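Local coordinates for protein orotate phosphoribosyltransferase (Aeropyrum pernix, PDB 2YZK) that probably catalyses the magnesium-dependent transfer of ribosyl phosphate from 5-phosphoribose 1-diphosphate to orotate, the step of pyrimidine biosynthesis that forms orotidine monophosphate, at residues L45-L49 with M75-L80; T138-D144 with V158-A164. All coordinates share one frame; numbering follows the deposited sequence.

Contact 1 packs helix 38-58 against helix 70-80, while contact 2 joins the neighbouring strands 135-141 and 159-162 of the central parallel sheet. Their centres are about 14 Å apart, and helix 38-58 bridges them: Leu-48 CG rests 3.5 Å from Leu-142 CD2, and Leu-47 CB lies 3.6 Å from Val-163 CG1, where the chain turns after both strands. The predicted substrate site lies closer to contact 2. The side chain of Asp-144 is about 4 Å from that of Ala-116 and about 5 Å from that of Arg-145, predicted to bind orotate. From contact 1, the side chain of Leu-48 is about 8 Å from that of Asp-114; Ala-116 and Asp-114 are predicted to bind phosphoribose diphosphate in a site shared across the dimer.

Contact 1 (L45-L49 with M75-L80); sequences LDLLL and MLALRL
Met-75, deposited as selenomethionine, meets Leu-45 with its CB and its terminal methyl. The unbranched selenoether chain bends at chi3 (76°), which brings CE to 3.4 Å from Leu-45 CD1, a tight fit for two carbons. One residue on, Leu-76 sends CD2 between two leucines of the facing helix, 3.8 Å from Leu-45 CD2 and 3.7 Å from Leu-49 CD2. Its side chain runs antiparallel to both, and its branched end reaches both from one position; the axes of segments 45-49 and 75-80 cross here at -72°, 10.9 Å apart. At the solvent rim stands Arg-79, whose bends at chi2 and chi3 bring its guanidinium alongside Leu-49 and to Asp-46. Leu-49 CD1 lies over one face, off centre toward its rim, while Asp-46 OD1 lies at its edge, in plane, and takes a weak but fairly straight bond from Arg-79 NH2 (3.3 Å). The two ions form a salt bridge, and a water also links the pair, donating to Asp-46 OD1 at 2.7 Å and weakly accepting from Arg-79 NH2. Leu-80 closes the apolar strip with CD2 at 3.8 Å from Leu-49 CD2. Trp-72 of helix 70-80 extends the packing, and Leu-78 of the second subunit packs on Leu-45, Met-75 and Arg-79 at the dimer interface. Toward the sheet, Leu-48 packs on Leu-142 and Val-163, at the corners after strands 135-141 and 159-162.

Contact 2 (T138-D144 with V158-A164); sequences TALVLVD and VRLVSVA
Ala-139 O takes a hydrogen bond from Val-161 N at 2.8 Å, almost straight on to the carbonyl, and a CA-H contact from Leu-160. It belongs to a parallel pairing of edge strand 159-162 with strand 135-141, joined through helix 149-154 as a beta-alpha-beta crossover of the phosphoribosyltransferase fold. Small Ala-139 suits the face toward helices 120-131 and 149-154, where its CB meets Leu-160 CD1; with CG anti to the backbone N (chi1 175°), Leu-160 spreads its methyls between Ala-139 and Asp-144. On the other face Thr-138 and Arg-159 lie side by side, both reaching Asp-55 OD1: the hydroxyl by a hydrogen bond, the arginine by a salt bridge. Val-161 CG2, from a beta-branched residue suited to a strand, sits 3.6 Å above the centre of the Arg-159 guanidinium. An alanine in place of Thr-138 removes the hydroxyl, and Asp-55, with one partner fewer, would probably be held less firmly beside Arg-159. The chain turns a corner at Leu-142 and again at Val-163, yet pairing continues through Asp-144 N to Ala-164 O (2.9 Å). Asp-144 OD1 accepts from Gly-146 N. A water donates to Asp-144 OD2 at 2.8 Å and hydrogen-bonds Ser-162 OG at 2.9 Å.

Contact 1 (L45-L49 with M75-L80)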
ATOM      1  N   LEU A  45     -10.244  10.052  -2.064  1.00  9.39           N
ATOM      2  CA  LEU A  45     -10.522   9.033  -3.063  1.00  9.16           C
ATOM      3  C   LEU A  45     -11.546   9.519  -4.077  1.00 10.43           C
ATOM      4  O   LEU A  45     -11.395   9.284  -5.276  1.00  9.35           O
ATOM      5  CB  LEU A  45     -11.024   7.749  -2.398  1.00 10.53           C
ATOM      6  CG  LEU A  45      -9.967   6.905  -1.683  1.00 11.36           C
ATOM      7  CD1 LEU A  45     -10.646   5.732  -1.006  1.00 12.71           C
ATOM      8  CD2 LEU A  45      -8.919   6.412  -2.680  1.00 12.47           C
ATOM      9  N   ASP A  46     -12.586  10.195  -3.602  1.00  9.92           N
ATOM     10  CA  ASP A  46     -13.608  10.689  -4.510  1.00 11.40           C
ATOM     11  C   ASP A  46     -13.031  11.710  -5.480  1.00 11.34           C
ATOM     12  O   ASP A  46     -13.388  11.727  -6.658  1.00  9.26           O
ATOM     13  CB  ASP A  46     -14.776  11.300  -3.733  1.00 12.81           C
ATOM     14  CG  ASP A  46     -15.546  10.263  -2.936  1.00 15.45           C
ATOM     15  OD1 ASP A  46     -15.666   9.114  -3.417  1.00 18.01           O
ATOM     16  OD2 ASP A  46     -16.041  10.593  -1.840  1.00 22.31           O
ATOM     17  N   LEU A  47     -12.137  12.560  -4.986  1.00 10.19           N
ATOM     18  CA  LEU A  47     -11.517  13.569  -5.839  1.00 11.56           C
ATOM     19  C   LEU A  47     -10.580  12.913  -6.855  1.00 10.08           C
ATOM     20  O   LEU A  47     -10.485  13.359  -7.996  1.00 11.81           O
ATOM     21  CB  LEU A  47     -10.758  14.590  -4.984  1.00 11.42           C
ATOM     22  CG  LEU A  47     -11.637  15.529  -4.144  1.00 14.95           C
ATOM     23  CD1 LEU A  47     -10.760  16.383  -3.244  1.00 11.64           C
ATOM     24  CD2 LEU A  47     -12.484  16.405  -5.065  1.00 15.27           C
ATOM     25  N   LEU A  48      -9.888  11.855  -6.440  1.00  8.56           N
ATOM     26  CA  LEU A  48      -8.986  11.140  -7.340  1.00  9.47           C
ATOM     27  C   LEU A  48      -9.783  10.469  -8.463  1.00  9.48           C
ATOM     28  O   LEU A  48      -9.367  10.467  -9.622  1.00 10.13           O
ATOM     29  CB  LEU A  48      -8.181  10.081  -6.573  1.00  9.20           C
ATOM     30  CG  LEU A  48      -7.019  10.623  -5.732  1.00  9.89           C
ATOM     31  CD1 LEU A  48      -6.593   9.594  -4.713  1.00 11.21           C
ATOM     32  CD2 LEU A  48      -5.856  10.992  -6.641  1.00 11.09           C
ATOM     33  N   LEU A  49     -10.930   9.897  -8.111  1.00 10.79           N
ATOM     34  CA  LEU A  49     -11.767   9.228  -9.100  1.00 10.81           C
ATOM     35  C   LEU A  49     -12.271  10.261 -10.090  1.00 13.22           C
ATOM     36  O   LEU A  49     -12.302  10.024 -11.295  1.00 13.20           O
ATOM     37  CB  LEU A  49     -12.942   8.525  -8.407  1.00 11.98           C
ATOM     38  CG  LEU A  49     -12.526   7.256  -7.654  1.00 11.96           C
ATOM     39  CD1 LEU A  49     -13.628   6.778  -6.726  1.00 13.41           C
ATOM     40  CD2 LEU A  49     -12.165   6.182  -8.680  1.00 13.08           C
HETATM   41  N   MSE A  75      -6.811   1.276  -2.743  1.00 17.43           N
HETATM   42  CA  MSE A  75      -8.174   1.685  -2.443  1.00 12.23           C
HETATM   43  C   MSE A  75      -8.951   2.017  -3.715  1.00 11.36           C
HETATM   44  O   MSE A  75     -10.132   1.711  -3.809  1.00  9.04           O
HETATM   45  CB  MSE A  75      -8.166   2.865  -1.467  1.00 13.93           C
HETATM   46  CG  MSE A  75      -7.532   2.500  -0.127  1.00 17.77           C
HETATM   47 SE   MSE A  75      -7.316   3.897   0.998  1.00 28.96          SE
HETATM   48  CE  MSE A  75      -9.020   4.079   1.526  1.00 24.97           C
ATOM     49  N   LEU A  76      -8.285   2.638  -4.685  1.00  8.94           N
ATOM     50  CA  LEU A  76      -8.927   2.962  -5.958  1.00  8.21           C
ATOM     51  C   LEU A  76      -9.259   1.687  -6.727  1.00  8.14           C
ATOM     52  O   LEU A  76     -10.328   1.572  -7.331  1.00  8.75           O
ATOM     53  CB  LEU A  76      -8.017   3.841  -6.818  1.00  6.40           C
ATOM     54  CG  LEU A  76      -7.839   5.287  -6.360  1.00  6.63           C
ATOM     55  CD1 LEU A  76      -6.738   5.949  -7.188  1.00  9.26           C
ATOM     56  CD2 LEU A  76      -9.165   6.043  -6.503  1.00  8.81           C
ATOM     57  N   ALA A  77      -8.338   0.730  -6.710  1.00  7.92           N
ATOM     58  CA  ALA A  77      -8.555  -0.533  -7.405  1.00  9.10           C
ATOM     59  C   ALA A  77      -9.761  -1.266  -6.820  1.00  9.02           C
ATOM     60  O   ALA A  77     -10.577  -1.813  -7.562  1.00  8.82           O
ATOM     61  CB  ALA A  77      -7.297  -1.406  -7.317  1.00  9.05           C
ATOM     62  N   LEU A  78      -9.885  -1.269  -5.495  1.00  9.75           N
ATOM     63  CA  LEU A  78     -11.018  -1.933  -4.853  1.00 10.31           C
ATOM     64  C   LEU A  78     -12.331  -1.220  -5.199  1.00 10.36           C
ATOM     65  O   LEU A  78     -13.342  -1.865  -5.490  1.00  9.63           O
ATOM     66  CB  LEU A  78     -10.830  -1.967  -3.328  1.00 11.19           C
ATOM     67  CG  LEU A  78     -11.908  -2.697  -2.509  1.00 10.83           C
ATOM     68  CD1 LEU A  78     -12.026  -4.147  -2.967  1.00 10.04           C
ATOM     69  CD2 LEU A  78     -11.556  -2.635  -1.030  1.00 12.16           C
ATOM     70  N   ARG A  79     -12.312   0.111  -5.168  1.00 11.15           N
ATOM     71  CA  ARG A  79     -13.510   0.889  -5.482  1.00 11.86           C
ATOM     72  C   ARG A  79     -13.961   0.620  -6.914  1.00 11.91           C
ATOM     73  O   ARG A  79     -15.156   0.577  -7.201  1.00 11.82           O
ATOM     74  CB  ARG A  79     -13.244   2.392  -5.310  1.00 14.58           C
ATOM     75  CG  ARG A  79     -13.138   2.880  -3.862  1.00 17.94           C
ATOM     76  CD  ARG A  79     -14.498   2.889  -3.169  1.00 22.62           C
ATOM     77  NE  ARG A  79     -15.417   3.835  -3.796  1.00 24.72           N
ATOM     78  CZ  ARG A  79     -15.344   5.157  -3.666  1.00 25.24           C
ATOM     79  NH1 ARG A  79     -14.396   5.704  -2.920  1.00 27.49           N
ATOM     80  NH2 ARG A  79     -16.211   5.936  -4.299  1.00 27.27           N
ATOM     81  N   LEU A  80     -13.002   0.430  -7.809  1.00 11.23           N
ATOM     82  CA  LEU A  80     -13.309   0.195  -9.216  1.00 11.46           C
ATOM     83  C   LEU A  80     -13.368  -1.283  -9.592  1.00 12.00           C
ATOM     84  O   LEU A  80     -13.605  -1.621 -10.754  1.00 12.01           O
ATOM     85  CB  LEU A  80     -12.271   0.914 -10.090  1.00 12.74           C
ATOM     86  CG  LEU A  80     -12.202   2.435  -9.904  1.00 14.54           C
ATOM     87  CD1 LEU A  80     -11.002   3.005 -10.652  1.00 18.69           C
ATOM     88  CD2 LEU A  80     -13.494   3.057 -10.395  1.00 18.79           C
TER
HETATM   89  O   HOH W   1     -17.005   8.576  -5.642  1.00 22.59           O

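Contact 2 (T138-D144 with V158-A164)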
ATOM      1  N   THR A 138      -1.133   8.256 -18.490  1.00 11.42           N
ATOM      2  CA  THR A 138      -1.653   9.125 -17.444  1.00 11.39           C
ATOM      3  C   THR A 138      -1.094   8.778 -16.068  1.00 11.28           C
ATOM      4  O   THR A 138      -1.001   7.603 -15.703  1.00 10.15           O
ATOM      5  CB  THR A 138      -3.194   9.022 -17.370  1.00 12.47           C
ATOM      6  OG1 THR A 138      -3.760   9.407 -18.629  1.00 12.99           O
ATOM      7  CG2 THR A 138      -3.744   9.916 -16.263  1.00 12.67           C
ATOM      8  N   ALA A 139      -0.715   9.813 -15.322  1.00 10.26           N
ATOM      9  CA  ALA A 139      -0.209   9.671 -13.960  1.00  9.39           C
ATOM     10  C   ALA A 139      -1.145  10.541 -13.129  1.00 10.24           C
ATOM     11  O   ALA A 139      -1.407  11.697 -13.473  1.00  9.91           O
ATOM     12  CB  ALA A 139       1.229  10.173 -13.855  1.00 10.92           C
ATOM     13  N   LEU A 140      -1.645   9.977 -12.037  1.00  9.45           N
ATOM     14  CA  LEU A 140      -2.594  10.662 -11.181  1.00 10.26           C
ATOM     15  C   LEU A 140      -2.044  10.819  -9.769  1.00  9.59           C
ATOM     16  O   LEU A 140      -1.565   9.857  -9.180  1.00  9.05           O
ATOM     17  CB  LEU A 140      -3.896   9.851 -11.168  1.00  9.97           C
ATOM     18  CG  LEU A 140      -4.974  10.168 -10.137  1.00 10.54           C
ATOM     19  CD1 LEU A 140      -5.538  11.545 -10.408  1.00 12.43           C
ATOM     20  CD2 LEU A 140      -6.066   9.101 -10.207  1.00  9.43           C
ATOM     21  N   VAL A 141      -2.103  12.040  -9.243  1.00  8.77           N
ATOM     22  CA  VAL A 141      -1.625  12.310  -7.892  1.00  9.72           C
ATOM     23  C   VAL A 141      -2.613  13.208  -7.155  1.00  7.96           C
ATOM     24  O   VAL A 141      -3.474  13.837  -7.767  1.00  9.70           O
ATOM     25  CB  VAL A 141      -0.235  13.006  -7.884  1.00 10.16           C
ATOM     26  CG1 VAL A 141       0.780  12.159  -8.635  1.00 10.10           C
ATOM     27  CG2 VAL A 141      -0.332  14.394  -8.500  1.00 11.69           C
ATOM     28  N   LEU A 142      -2.487  13.250  -5.835  1.00  8.30           N
ATOM     29  CA  LEU A 142      -3.351  14.083  -5.013  1.00  9.79           C
ATOM     30  C   LEU A 142      -2.856  15.519  -5.072  1.00 10.04           C
ATOM     31  O   LEU A 142      -3.634  16.450  -5.297  1.00 10.72           O
ATOM     32  CB  LEU A 142      -3.335  13.603  -3.559  1.00 11.64           C
ATOM     33  CG  LEU A 142      -4.197  12.387  -3.232  1.00 13.72           C
ATOM     34  CD1 LEU A 142      -3.842  11.880  -1.839  1.00 14.49           C
ATOM     35  CD2 LEU A 142      -5.676  12.767  -3.321  1.00 14.19           C
ATOM     36  N   VAL A 143      -1.554  15.687  -4.878  1.00  9.44           N
ATOM     37  CA  VAL A 143      -0.945  17.008  -4.893  1.00 10.32           C
ATOM     38  C   VAL A 143       0.284  17.106  -5.785  1.00 10.65           C
ATOM     39  O   VAL A 143       1.202  16.289  -5.702  1.00 11.51           O
ATOM     40  CB  VAL A 143      -0.537  17.450  -3.463  1.00 10.52           C
ATOM     41  CG1 VAL A 143       0.217  18.775  -3.520  1.00 11.32           C
ATOM     42  CG2 VAL A 143      -1.773  17.591  -2.592  1.00  9.37           C
ATOM     43  N   ASP A 144       0.291  18.110  -6.654  1.00 11.04           N
ATOM     44  CA  ASP A 144       1.434  18.336  -7.527  1.00 13.02           C
ATOM     45  C   ASP A 144       2.148  19.556  -6.957  1.00 13.23           C
ATOM     46  O   ASP A 144       1.546  20.619  -6.808  1.00 12.77           O
ATOM     47  CB  ASP A 144       0.967  18.600  -8.964  1.00 12.69           C
ATOM     48  CG  ASP A 144       2.112  18.960  -9.902  1.00 14.58           C
ATOM     49  OD1 ASP A 144       3.286  18.724  -9.540  1.00 12.89           O
ATOM     50  OD2 ASP A 144       1.836  19.469 -11.012  1.00 13.01           O
ATOM     51  N   VAL A 158       3.682  11.205 -21.079  1.00 12.18           N
ATOM     52  CA  VAL A 158       2.798  10.946 -19.949  1.00 11.65           C
ATOM     53  C   VAL A 158       2.159  12.250 -19.467  1.00 11.90           C
ATOM     54  O   VAL A 158       2.845  13.252 -19.259  1.00 12.64           O
ATOM     55  CB  VAL A 158       3.567  10.284 -18.787  1.00 11.35           C
ATOM     56  CG1 VAL A 158       2.643  10.117 -17.582  1.00 11.75           C
ATOM     57  CG2 VAL A 158       4.112   8.925 -19.234  1.00 12.14           C
ATOM     58  N   ARG A 159       0.838  12.230 -19.318  1.00 12.17           N
ATOM     59  CA  ARG A 159       0.090  13.398 -18.866  1.00 12.86           C
ATOM     60  C   ARG A 159      -0.141  13.309 -17.364  1.00 13.10           C
ATOM     61  O   ARG A 159      -0.783  12.373 -16.887  1.00 12.13           O
ATOM     62  CB  ARG A 159      -1.266  13.471 -19.578  1.00 14.75           C
ATOM     63  CG  ARG A 159      -2.112  14.665 -19.159  1.00 19.75           C
ATOM     64  CD  ARG A 159      -3.561  14.546 -19.624  1.00 24.44           C
ATOM     65  NE  ARG A 159      -4.185  13.337 -19.095  1.00 29.02           N
ATOM     66  CZ  ARG A 159      -5.484  13.206 -18.843  1.00 31.10           C
ATOM     67  NH1 ARG A 159      -6.313  14.216 -19.071  1.00 32.44           N
ATOM     68  NH2 ARG A 159      -5.954  12.061 -18.362  1.00 31.34           N
ATOM     69  N   LEU A 160       0.389  14.276 -16.622  1.00 11.83           N
ATOM     70  CA  LEU A 160       0.218  14.299 -15.175  1.00 10.76           C
ATOM     71  C   LEU A 160      -1.066  15.044 -14.840  1.00 12.24           C
ATOM     72  O   LEU A 160      -1.311  16.134 -15.358  1.00 10.40           O
ATOM     73  CB  LEU A 160       1.399  15.013 -14.502  1.00 10.29           C
ATOM     74  CG  LEU A 160       1.300  15.220 -12.982  1.00 10.09           C
ATOM     75  CD1 LEU A 160       1.416  13.877 -12.272  1.00  9.76           C
ATOM     76  CD2 LEU A 160       2.406  16.159 -12.508  1.00  9.31           C
ATOM     77  N   VAL A 161      -1.891  14.445 -13.990  1.00 11.74           N
ATOM     78  CA  VAL A 161      -3.132  15.067 -13.547  1.00 12.90           C
ATOM     79  C   VAL A 161      -3.108  15.060 -12.019  1.00 12.55           C
ATOM     80  O   VAL A 161      -2.696  14.076 -11.405  1.00 11.37           O
ATOM     81  CB  VAL A 161      -4.370  14.288 -14.042  1.00 15.92           C
ATOM     82  CG1 VAL A 161      -5.633  14.961 -13.535  1.00 18.75           C
ATOM     83  CG2 VAL A 161      -4.374  14.232 -15.570  1.00 18.42           C
ATOM     84  N   SER A 162      -3.538  16.157 -11.403  1.00 12.37           N
ATOM     85  CA  SER A 162      -3.534  16.239  -9.949  1.00 11.41           C
ATOM     86  C   SER A 162      -4.841  16.784  -9.400  1.00 10.44           C
ATOM     87  O   SER A 162      -5.533  17.547 -10.071  1.00 10.24           O
ATOM     88  CB  SER A 162      -2.387  17.141  -9.482  1.00 13.44           C
ATOM     89  OG  SER A 162      -2.556  18.466  -9.964  1.00 11.87           O
ATOM     90  N   VAL A 163      -5.179  16.379  -8.182  1.00  9.51           N
ATOM     91  CA  VAL A 163      -6.393  16.868  -7.545  1.00  9.69           C
ATOM     92  C   VAL A 163      -6.164  18.338  -7.216  1.00 10.91           C
ATOM     93  O   VAL A 163      -7.051  19.178  -7.404  1.00 10.58           O
ATOM     94  CB  VAL A 163      -6.708  16.085  -6.250  1.00 10.13           C
ATOM     95  CG1 VAL A 163      -7.861  16.743  -5.508  1.00 11.28           C
ATOM     96  CG2 VAL A 163      -7.080  14.648  -6.602  1.00 10.90           C
ATOM     97  N   ALA A 164      -4.965  18.653  -6.739  1.00 11.30           N
ATOM     98  CA  ALA A 164      -4.634  20.035  -6.412  1.00 12.54           C
ATOM     99  C   ALA A 164      -3.138  20.307  -6.502  1.00 13.12           C
ATOM    100  O   ALA A 164      -2.319  19.383  -6.512  1.00 13.11           O
ATOM    101  CB  ALA A 164      -5.135  20.376  -5.010  1.00 13.87           C
TER
HETATM  102  O   HOH W   2      -0.571  18.462 -12.026  1.00 18.86           O